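Protein-arginine-phosphatase (Geobacillus stearothermophilus, PDB 4PIC) catalyses the hydrolytic removal of phosphate from phosphoarginine residues in proteins, with almost no activity against phosphotyrosine peptides. Local coordinates at residues S16-A21 / R127-E132; A20-N25 / M52-K57; A36-A41 / K87-E92. All coordinates share one frame; numbering follows the deposited sequence.

Contact 1 (S16-A21 / R127-E132); sequences SPMAAA and RAARDE
Met18, in the first turn of the helix 15-25 that leaves the phosphate-binding P-loop (Cys9 to Arg15, the CX5R motif of this phosphatase family), reaches Ala129 and Arg130 of the long helix 123-150. The residue is built as selenomethionine. Backbones are close here: Met18 CA and Arg130 CA lie 6.8 Å apart, a spacing consistent with the alanine on the second helix.

The touching is done by the far end of the Met18 chain. Its outer torsion bends (chi3 -67°), which turns the methyl aside from the line of the chain and onto Ala129, with CE 3.9 Å from Ala129 CB. One atom further in, SE lies 4.2 Å from Arg130 CB, and the two side chains cross at about a right angle. Arg130 meets Met18 through CB, the root of its chain, and its guanidinium leads away.

That group is held on several edges. Arg130 NH2 donates to Asp131 OD1 at 2.9 Å (N-H...O angle 157°), with the oxygen in the guanidinium plane and met on its syn side, 22° out of the carboxylate plane. Arg130 NE gives the same oxygen a weak second bond of 3.4 Å. NH1 turns to the helix 48-56, where the carbonyl O of Val53 and the carboxylate of Glu56 receive it.

No hydrogen bond crosses between the two segments, so their direct junction is dispersion alone, a soft selenium and methyl pair against two CB atoms. The buried arginine in turn has its charge met by two carboxylates and a carbonyl. Those partners probably fix the orientation of its guanidinium and offset the cost of burying its charge beside the apolar contact.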
loop_
_atom_site.group_PDB
_atom_site.type_symbol
_atom_site.label_atom_id
_atom_site.label_comp_id
_atom_site.label_asym_id
_atom_site.label_seq_id
_atom_site.Cartn_x
_atom_site.Cartn_y
_atom_site.Cartn_z
ATOM N N SER A 16 1.100 14.020 -1.858
ATOM C CA SER A 16 1.599 14.384 -0.526
ATOM C C SER A 16 2.783 15.364 -0.537
ATOM O O SER A 16 2.842 16.230 0.326
ATOM C CB SER A 16 1.832 13.170 0.396
ATOM O OG SER A 16 2.777 12.252 -0.123
ATOM N N PRO A 17 3.700 15.262 -1.518
ATOM C CA PRO A 17 4.735 16.304 -1.559
ATOM C C PRO A 17 4.180 17.681 -1.895
ATOM O O PRO A 17 4.699 18.695 -1.406
ATOM C CB PRO A 17 5.678 15.828 -2.666
ATOM C CG PRO A 17 5.486 14.342 -2.688
ATOM C CD PRO A 17 4.026 14.144 -2.423
HETATM N N MSE A 18 3.124 17.742 -2.696
HETATM C CA MSE A 18 2.506 19.033 -2.962
HETATM C C MSE A 18 1.878 19.605 -1.693
HETATM O O MSE A 18 2.035 20.789 -1.386
HETATM C CB MSE A 18 1.462 18.940 -4.076
HETATM C CG MSE A 18 2.081 18.798 -5.467
HETATM SE SE MSE A 18 0.833 19.061 -6.949
HETATM C CE MSE A 18 -0.296 17.496 -6.659
ATOM N N ALA A 19 1.155 18.772 -0.959
ATOM C CA ALA A 19 0.564 19.179 0.302
ATOM C C ALA A 19 1.630 19.694 1.248
ATOM O O ALA A 19 1.471 20.769 1.841
ATOM C CB ALA A 19 -0.191 18.007 0.925
ATOM N N ALA A 20 2.711 18.939 1.399
ATOM C CA ALA A 20 3.783 19.322 2.305
ATOM C C ALA A 20 4.418 20.631 1.867
ATOM O O ALA A 20 4.674 21.500 2.700
ATOM C CB ALA A 20 4.836 18.211 2.405
ATOM N N ALA A 21 4.648 20.788 0.571
ATOM C CA ALA A 21 5.274 22.010 0.079
ATOM C C ALA A 21 4.396 23.231 0.308
ATOM O O ALA A 21 4.892 24.298 0.678
ATOM C CB ALA A 21 5.639 21.888 -1.387
ATOM N N ARG A 127 -2.639 20.373 -11.556
ATOM C CA ARG A 127 -3.031 21.721 -11.168
ATOM C C ARG A 127 -4.337 21.676 -10.383
ATOM O O ARG A 127 -4.489 22.375 -9.394
ATOM C CB ARG A 127 -3.156 22.629 -12.399
ATOM C CG ARG A 127 -3.166 24.110 -12.072
ATOM C CD ARG A 127 -3.112 24.966 -13.334
ATOM N NE ARG A 127 -1.819 24.875 -14.001
ATOM C CZ ARG A 127 -1.643 24.430 -15.241
ATOM N NH1 ARG A 127 -2.685 24.030 -15.958
ATOM N NH2 ARG A 127 -0.427 24.386 -15.766
ATOM N N ALA A 128 -5.273 20.837 -10.808
ATOM C CA ALA A 128 -6.542 20.687 -10.108
ATOM C C ALA A 128 -6.307 20.206 -8.675
ATOM O O ALA A 128 -6.915 20.730 -7.718
ATOM C CB ALA A 128 -7.432 19.707 -10.851
ATOM N N ALA A 129 -5.422 19.217 -8.533
ATOM C CA ALA A 129 -5.067 18.690 -7.216
ATOM C C ALA A 129 -4.403 19.771 -6.366
ATOM O O ALA A 129 -4.732 19.943 -5.190
ATOM C CB ALA A 129 -4.147 17.487 -7.352
ATOM N N ARG A 130 -3.472 20.508 -6.963
ATOM C CA ARG A 130 -2.812 21.597 -6.258
ATOM C C ARG A 130 -3.826 22.617 -5.747
ATOM O O ARG A 130 -3.716 23.102 -4.626
ATOM C CB ARG A 130 -1.784 22.293 -7.152
ATOM C CG ARG A 130 -0.982 23.356 -6.406
ATOM C CD ARG A 130 -0.422 24.385 -7.375
ATOM N NE ARG A 130 -1.508 25.150 -7.979
ATOM C CZ ARG A 130 -1.437 25.773 -9.151
ATOM N NH1 ARG A 130 -0.321 25.738 -9.876
ATOM N NH2 ARG A 130 -2.493 26.431 -9.604
ATOM N N ASP A 131 -4.811 22.956 -6.573
ATOM C CA ASP A 131 -5.786 23.974 -6.217
ATOM C C ASP A 131 -6.656 23.500 -5.061
ATOM O O ASP A 131 -6.952 24.269 -4.148
ATOM C CB ASP A 131 -6.645 24.338 -7.429
ATOM C CG ASP A 131 -5.876 25.124 -8.479
ATOM O OD1 ASP A 131 -4.851 25.748 -8.128
ATOM O OD2 ASP A 131 -6.310 25.125 -9.652
ATOM N N GLU A 132 -7.044 22.231 -5.096
ATOM C CA GLU A 132 -7.799 21.637 -3.992
ATOM C C GLU A 132 -6.973 21.711 -2.721
ATOM O O GLU A 132 -7.465 22.109 -1.664
ATOM C CB GLU A 132 -8.153 20.173 -4.273
ATOM C CG GLU A 132 -9.223 19.942 -5.346
ATOM C CD GLU A 132 -9.388 18.473 -5.693
ATOM O OE1 GLU A 132 -8.581 17.651 -5.207
ATOM O OE2 GLU A 132 -10.316 18.135 -6.464
#

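Contact 2 (A20-N25 / M52-K57); sequences AALLEN and MVLKEK
Leu54 points its isobutyl fork at the helix 15-25, and both prongs address the same small target. Leu54 CD1 lies 3.8 Å from Ala21 CB and Leu54 CD2 4.2 Å from it, so the alanine methyl sits over the open end of the fork and not against one flank. CB of Leu54 already points at the partner helix, and CG, anti to the carbonyl carbon (chi1 -70°), lies beside the backbone N, with both methyls directed at Ala21.

CD2 has a second neighbour. Leu22, the next residue along the partner helix, leaves the backbone at an angle to the interface, yet its outer part swings in, and Leu22 CG approaches Leu54 CD2 to 4.2 Å. The tertiary carbon, rather than a methyl, is thus the nearest point of Leu22. Leu54 accordingly rests in an angle formed by two consecutive residues, with CD1 turned to the alanine and CD2 shared between both.

Ala21 CA and Leu54 CA are 7.9 Å apart, with the Leu54 side chain between the backbones. No polar bond joins the segments. Ile59, just beyond the end of helix 48-56, also touches Ala21 and Leu22, while Leu133 and Ile137 of helix 123-150 cover Leu22.

Here helix 15-25 is the connection of a beta-alpha-beta crossover between the adjacent parallel strands 3-9 and 31-37, and helix 48-56 packs on the side of it away from those strands, which Ala20 and Leu23 touch, in this alpha/beta fold.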
loop_
_atom_site.group_PDB
_atom_site.type_symbol
_atom_site.label_atom_id
_atom_site.label_comp_id
_atom_site.label_asym_id
_atom_site.label_seq_id
_atom_site.Cartn_x
_atom_site.Cartn_y
_atom_site.Cartn_z
ATOM N N ALA A 20 2.711 18.939 1.399
ATOM C CA ALA A 20 3.783 19.322 2.305
ATOM C C ALA A 20 4.418 20.631 1.867
ATOM O O ALA A 20 4.674 21.500 2.700
ATOM C CB ALA A 20 4.836 18.211 2.405
ATOM N N ALA A 21 4.648 20.788 0.571
ATOM C CA ALA A 21 5.274 22.010 0.079
ATOM C C ALA A 21 4.396 23.231 0.308
ATOM O O ALA A 21 4.892 24.298 0.678
ATOM C CB ALA A 21 5.639 21.888 -1.387
ATOM N N LEU A 22 3.093 23.082 0.070
ATOM C CA LEU A 22 2.170 24.197 0.261
ATOM C C LEU A 22 2.127 24.619 1.718
ATOM O O LEU A 22 2.105 25.811 2.018
ATOM C CB LEU A 22 0.770 23.826 -0.234
ATOM C CG LEU A 22 0.651 23.762 -1.754
ATOM C CD1 LEU A 22 -0.611 23.007 -2.120
ATOM C CD2 LEU A 22 0.615 25.179 -2.315
ATOM N N LEU A 23 2.125 23.659 2.633
ATOM C CA LEU A 23 2.038 24.021 4.044
ATOM C C LEU A 23 3.359 24.610 4.515
ATOM O O LEU A 23 3.374 25.631 5.215
ATOM C CB LEU A 23 1.632 22.815 4.904
ATOM C CG LEU A 23 1.537 23.057 6.416
ATOM C CD1 LEU A 23 0.579 24.210 6.718
ATOM C CD2 LEU A 23 1.118 21.774 7.136
ATOM N N GLU A 24 4.468 23.996 4.111
ATOM C CA GLU A 24 5.787 24.444 4.537
ATOM C C GLU A 24 6.060 25.858 4.039
ATOM O O GLU A 24 6.679 26.664 4.744
ATOM C CB GLU A 24 6.864 23.467 4.042
ATOM C CG GLU A 24 8.302 23.867 4.365
ATOM C CD GLU A 24 8.639 23.786 5.847
ATOM O OE1 GLU A 24 7.841 23.220 6.629
ATOM O OE2 GLU A 24 9.715 24.294 6.233
ATOM N N ASN A 25 5.563 26.174 2.849
ATOM C CA ASN A 25 5.757 27.513 2.288
ATOM C C ASN A 25 5.190 28.616 3.173
ATOM O O ASN A 25 5.662 29.752 3.128
ATOM C CB ASN A 25 5.143 27.623 0.892
ATOM C CG ASN A 25 5.734 28.765 0.091
ATOM O OD1 ASN A 25 6.952 28.936 0.039
ATOM N ND2 ASN A 25 4.875 29.547 -0.537
HETATM N N MSE A 52 6.277 21.406 -11.494
HETATM C CA MSE A 52 5.837 22.498 -12.346
HETATM C C MSE A 52 4.690 23.290 -11.748
HETATM O O MSE A 52 4.740 24.516 -11.715
HETATM C CB MSE A 52 5.440 21.976 -13.719
HETATM C CG MSE A 52 6.621 21.693 -14.623
HETATM SE SE MSE A 52 6.090 20.727 -16.220
HETATM C CE MSE A 52 7.780 20.728 -17.146
ATOM N N VAL A 53 3.653 22.615 -11.270
ATOM C CA VAL A 53 2.523 23.358 -10.720
ATOM C C VAL A 53 2.877 24.045 -9.398
ATOM O O VAL A 53 2.346 25.123 -9.084
ATOM C CB VAL A 53 1.224 22.523 -10.623
ATOM C CG1 VAL A 53 0.887 21.923 -11.991
ATOM C CG2 VAL A 53 1.377 21.427 -9.599
ATOM N N LEU A 54 3.819 23.475 -8.647
ATOM C CA LEU A 54 4.335 24.188 -7.477
ATOM C C LEU A 54 5.111 25.432 -7.904
ATOM O O LEU A 54 4.969 26.493 -7.297
ATOM C CB LEU A 54 5.190 23.288 -6.581
ATOM C CG LEU A 54 4.398 22.217 -5.824
ATOM C CD1 LEU A 54 5.353 21.249 -5.152
ATOM C CD2 LEU A 54 3.446 22.843 -4.791
ATOM N N LYS A 55 5.906 25.312 -8.956
ATOM C CA LYS A 55 6.671 26.448 -9.470
ATOM C C LYS A 55 5.745 27.605 -9.863
ATOM O O LYS A 55 6.091 28.779 -9.674
ATOM C CB LYS A 55 7.524 26.011 -10.669
ATOM C CG LYS A 55 8.542 27.048 -11.133
ATOM C CD LYS A 55 9.192 26.620 -12.445
ATOM C CE LYS A 55 10.461 27.416 -12.723
ATOM N NZ LYS A 55 11.597 26.969 -11.862
ATOM N N GLU A 56 4.559 27.282 -10.375
ATOM C CA GLU A 56 3.599 28.309 -10.786
ATOM C C GLU A 56 3.153 29.167 -9.606
ATOM O O GLU A 56 2.729 30.316 -9.775
ATOM C CB GLU A 56 2.367 27.675 -11.432
ATOM C CG GLU A 56 2.659 26.924 -12.707
ATOM C CD GLU A 56 1.472 26.130 -13.223
ATOM O OE1 GLU A 56 0.368 26.218 -12.636
ATOM O OE2 GLU A 56 1.648 25.423 -14.235
ATOM N N LYS A 57 3.214 28.596 -8.412
ATOM C CA LYS A 57 2.856 29.322 -7.200
ATOM C C LYS A 57 4.073 29.792 -6.404
ATOM O O LYS A 57 3.950 30.157 -5.228
ATOM C CB LYS A 57 1.932 28.466 -6.334
ATOM C CG LYS A 57 0.586 28.179 -6.995
ATOM C CD LYS A 57 -0.025 29.471 -7.544
ATOM C CE LYS A 57 -1.431 29.265 -8.092
ATOM N NZ LYS A 57 -2.426 29.098 -6.999
#

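Contact 3 (A36-A41 / K87-E92); sequences AGVFAA and KDMIVE
Val38 directs its CB at Met89 and Ile90 of the helix 84-93, and the two methyls it bears divide those residues between them. The CB itself is the branch point. From there CG1 runs anti to the backbone N (chi1 165°) and CG2 anti to the carbonyl carbon, so the pair opens like a wedge towards successive positions of the helix.

CG1 makes the closer of the two contacts across the segments. It lies 3.6 Å from Met89 CE and 4.2 Å from Met89 SE, so the selenomethionine presents its last two atoms to a single methyl. A bend at the outer torsion of Met89 (chi3 72°) places CE in that position. The two chains meet at a slant, with CE and SE the Met89 atoms nearest CG1.

Val38 follows strand 31-37, an outermost strand of the four-stranded parallel sheet of this low molecular weight phosphatase fold. Its backbone is hydrogen-bonded to that of Cys9, the nucleophile, and its side chain comes to about 5 Å from that of Thr10, which probably binds substrate. The valine thus lies beside the start of the P-loop, and Val8 of strand 3-9 touches both Val38 and Ile90.

CG2, the other methyl, meets Ile90 CG1 at 4.2 Å. Ile90 starts at an angle to the interface, but CG1, anti to its carbonyl carbon, brings the chain closer. Ile90 also touches Val79 and Thr101 of the sheet. The CA atoms of Val38 and Ile90 are 7.5 Å apart, and no hydrogen bond links the segments. Phe39 of the second subunit also packs on Val38.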
loop_
_atom_site.group_PDB
_atom_site.type_symbol
_atom_site.label_atom_id
_atom_site.label_comp_id
_atom_site.label_asym_id
_atom_site.label_seq_id
_atom_site.Cartn_x
_atom_site.Cartn_y
_atom_site.Cartn_z
ATOM N N ALA A 36 5.204 11.207 3.563
ATOM C CA ALA A 36 5.694 9.866 3.307
ATOM C C ALA A 36 4.657 9.120 2.495
ATOM O O ALA A 36 3.525 9.591 2.327
ATOM C CB ALA A 36 5.989 9.154 4.607
ATOM N N GLY A 37 5.061 7.972 1.962
ATOM C CA GLY A 37 4.181 7.159 1.144
ATOM C C GLY A 37 3.978 5.763 1.698
ATOM O O GLY A 37 4.900 5.156 2.244
ATOM N N VAL A 38 2.754 5.266 1.588
ATOM C CA VAL A 38 2.435 3.915 2.047
ATOM C C VAL A 38 3.269 2.826 1.347
ATOM O O VAL A 38 3.563 1.798 1.939
ATOM C CB VAL A 38 0.921 3.654 1.865
ATOM C CG1 VAL A 38 0.594 2.187 1.976
ATOM C CG2 VAL A 38 0.117 4.483 2.878
ATOM N N PHE A 39 3.694 3.083 0.117
ATOM C CA PHE A 39 4.453 2.092 -0.649
ATOM C C PHE A 39 5.335 2.889 -1.596
ATOM O O PHE A 39 4.973 3.123 -2.755
ATOM C CB PHE A 39 3.481 1.187 -1.412
ATOM C CG PHE A 39 4.077 -0.109 -1.942
ATOM C CD1 PHE A 39 5.043 -0.815 -1.237
ATOM C CD2 PHE A 39 3.612 -0.632 -3.128
ATOM C CE1 PHE A 39 5.540 -2.014 -1.728
ATOM C CE2 PHE A 39 4.096 -1.824 -3.621
ATOM C CZ PHE A 39 5.072 -2.508 -2.920
ATOM N N ALA A 40 6.487 3.329 -1.091
ATOM C CA ALA A 40 7.294 4.316 -1.798
ATOM C C ALA A 40 8.769 3.985 -1.757
ATOM O O ALA A 40 9.266 3.401 -0.781
ATOM C CB ALA A 40 7.056 5.700 -1.178
ATOM N N ALA A 41 9.465 4.376 -2.821
ATOM C CA ALA A 41 10.919 4.321 -2.852
ATOM C C ALA A 41 11.505 5.451 -2.005
ATOM O O ALA A 41 10.823 6.437 -1.691
ATOM C CB ALA A 41 11.411 4.421 -4.272
ATOM N N LYS A 87 -6.144 6.656 4.249
ATOM C CA LYS A 87 -6.483 6.661 5.667
ATOM C C LYS A 87 -6.748 5.246 6.163
ATOM O O LYS A 87 -6.206 4.826 7.194
ATOM C CB LYS A 87 -7.696 7.549 5.932
ATOM C CG LYS A 87 -8.109 7.566 7.405
ATOM C CD LYS A 87 -9.364 8.388 7.623
ATOM C CE LYS A 87 -10.129 7.904 8.844
ATOM N NZ LYS A 87 -10.511 6.472 8.684
ATOM N N ASP A 88 -7.554 4.502 5.416
ATOM C CA ASP A 88 -7.902 3.145 5.819
ATOM C C ASP A 88 -6.672 2.240 5.860
ATOM O O ASP A 88 -6.505 1.462 6.787
ATOM C CB ASP A 88 -8.966 2.556 4.891
ATOM C CG ASP A 88 -10.319 3.222 5.050
ATOM O OD1 ASP A 88 -10.566 3.865 6.091
ATOM O OD2 ASP A 88 -11.138 3.088 4.118
HETATM N N MSE A 89 -5.797 2.354 4.864
HETATM C CA MSE A 89 -4.566 1.574 4.887
HETATM C C MSE A 89 -3.687 1.905 6.079
HETATM O O MSE A 89 -3.147 1.004 6.731
HETATM C CB MSE A 89 -3.765 1.761 3.596
HETATM C CG MSE A 89 -4.433 1.206 2.351
HETATM SE SE MSE A 89 -3.290 1.274 0.801
HETATM C CE MSE A 89 -2.064 -0.125 1.320
ATOM N N ILE A 90 -3.545 3.195 6.376
ATOM C CA ILE A 90 -2.703 3.620 7.487
ATOM C C ILE A 90 -3.201 3.065 8.816
ATOM O O ILE A 90 -2.419 2.543 9.606
ATOM C CB ILE A 90 -2.623 5.151 7.569
ATOM C CG1 ILE A 90 -1.897 5.674 6.332
ATOM C CG2 ILE A 90 -1.905 5.589 8.844
ATOM C CD1 ILE A 90 -2.165 7.142 6.086
ATOM N N VAL A 91 -4.511 3.144 9.032
ATOM C CA VAL A 91 -5.109 2.714 10.294
ATOM C C VAL A 91 -5.080 1.191 10.440
ATOM O O VAL A 91 -4.889 0.663 11.532
ATOM C CB VAL A 91 -6.544 3.261 10.437
ATOM C CG1 VAL A 91 -7.243 2.651 11.634
ATOM C CG2 VAL A 91 -6.503 4.787 10.549
ATOM N N GLU A 92 -5.227 0.479 9.330
ATOM C CA GLU A 92 -5.154 -0.975 9.379
ATOM C C GLU A 92 -3.721 -1.422 9.676
ATOM O O GLU A 92 -3.509 -2.343 10.463
ATOM C CB GLU A 92 -5.662 -1.592 8.071
ATOM C CG GLU A 92 -5.738 -3.116 8.077
ATOM C CD GLU A 92 -6.580 -3.653 6.930
ATOM O OE1 GLU A 92 -6.030 -4.373 6.068
ATOM O OE2 GLU A 92 -7.797 -3.357 6.899
#

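Contacts 1 and 2 both use helix 15-25, sharing Ala20 and Ala21, and their centres are about 7 Å apart. They join through a salt bridge, Arg127 NH2 to Glu56 OE2 at 2.8 Å, and through apolar packing, Met18 SE on Val53 CG2 at 3.6 Å. Contact 3 lies across the chain's centre from contact 2, about 22 Å between centres, and meets contact 1 where Ser16 packs on Ala36. All three are apolar across their segments, but contact 1 lies deepest (about 8 Å from the chain's centre, against 12 Å) and has a buried salt-bridged arginine beside it, whereas contact 3 alone reaches the second subunit.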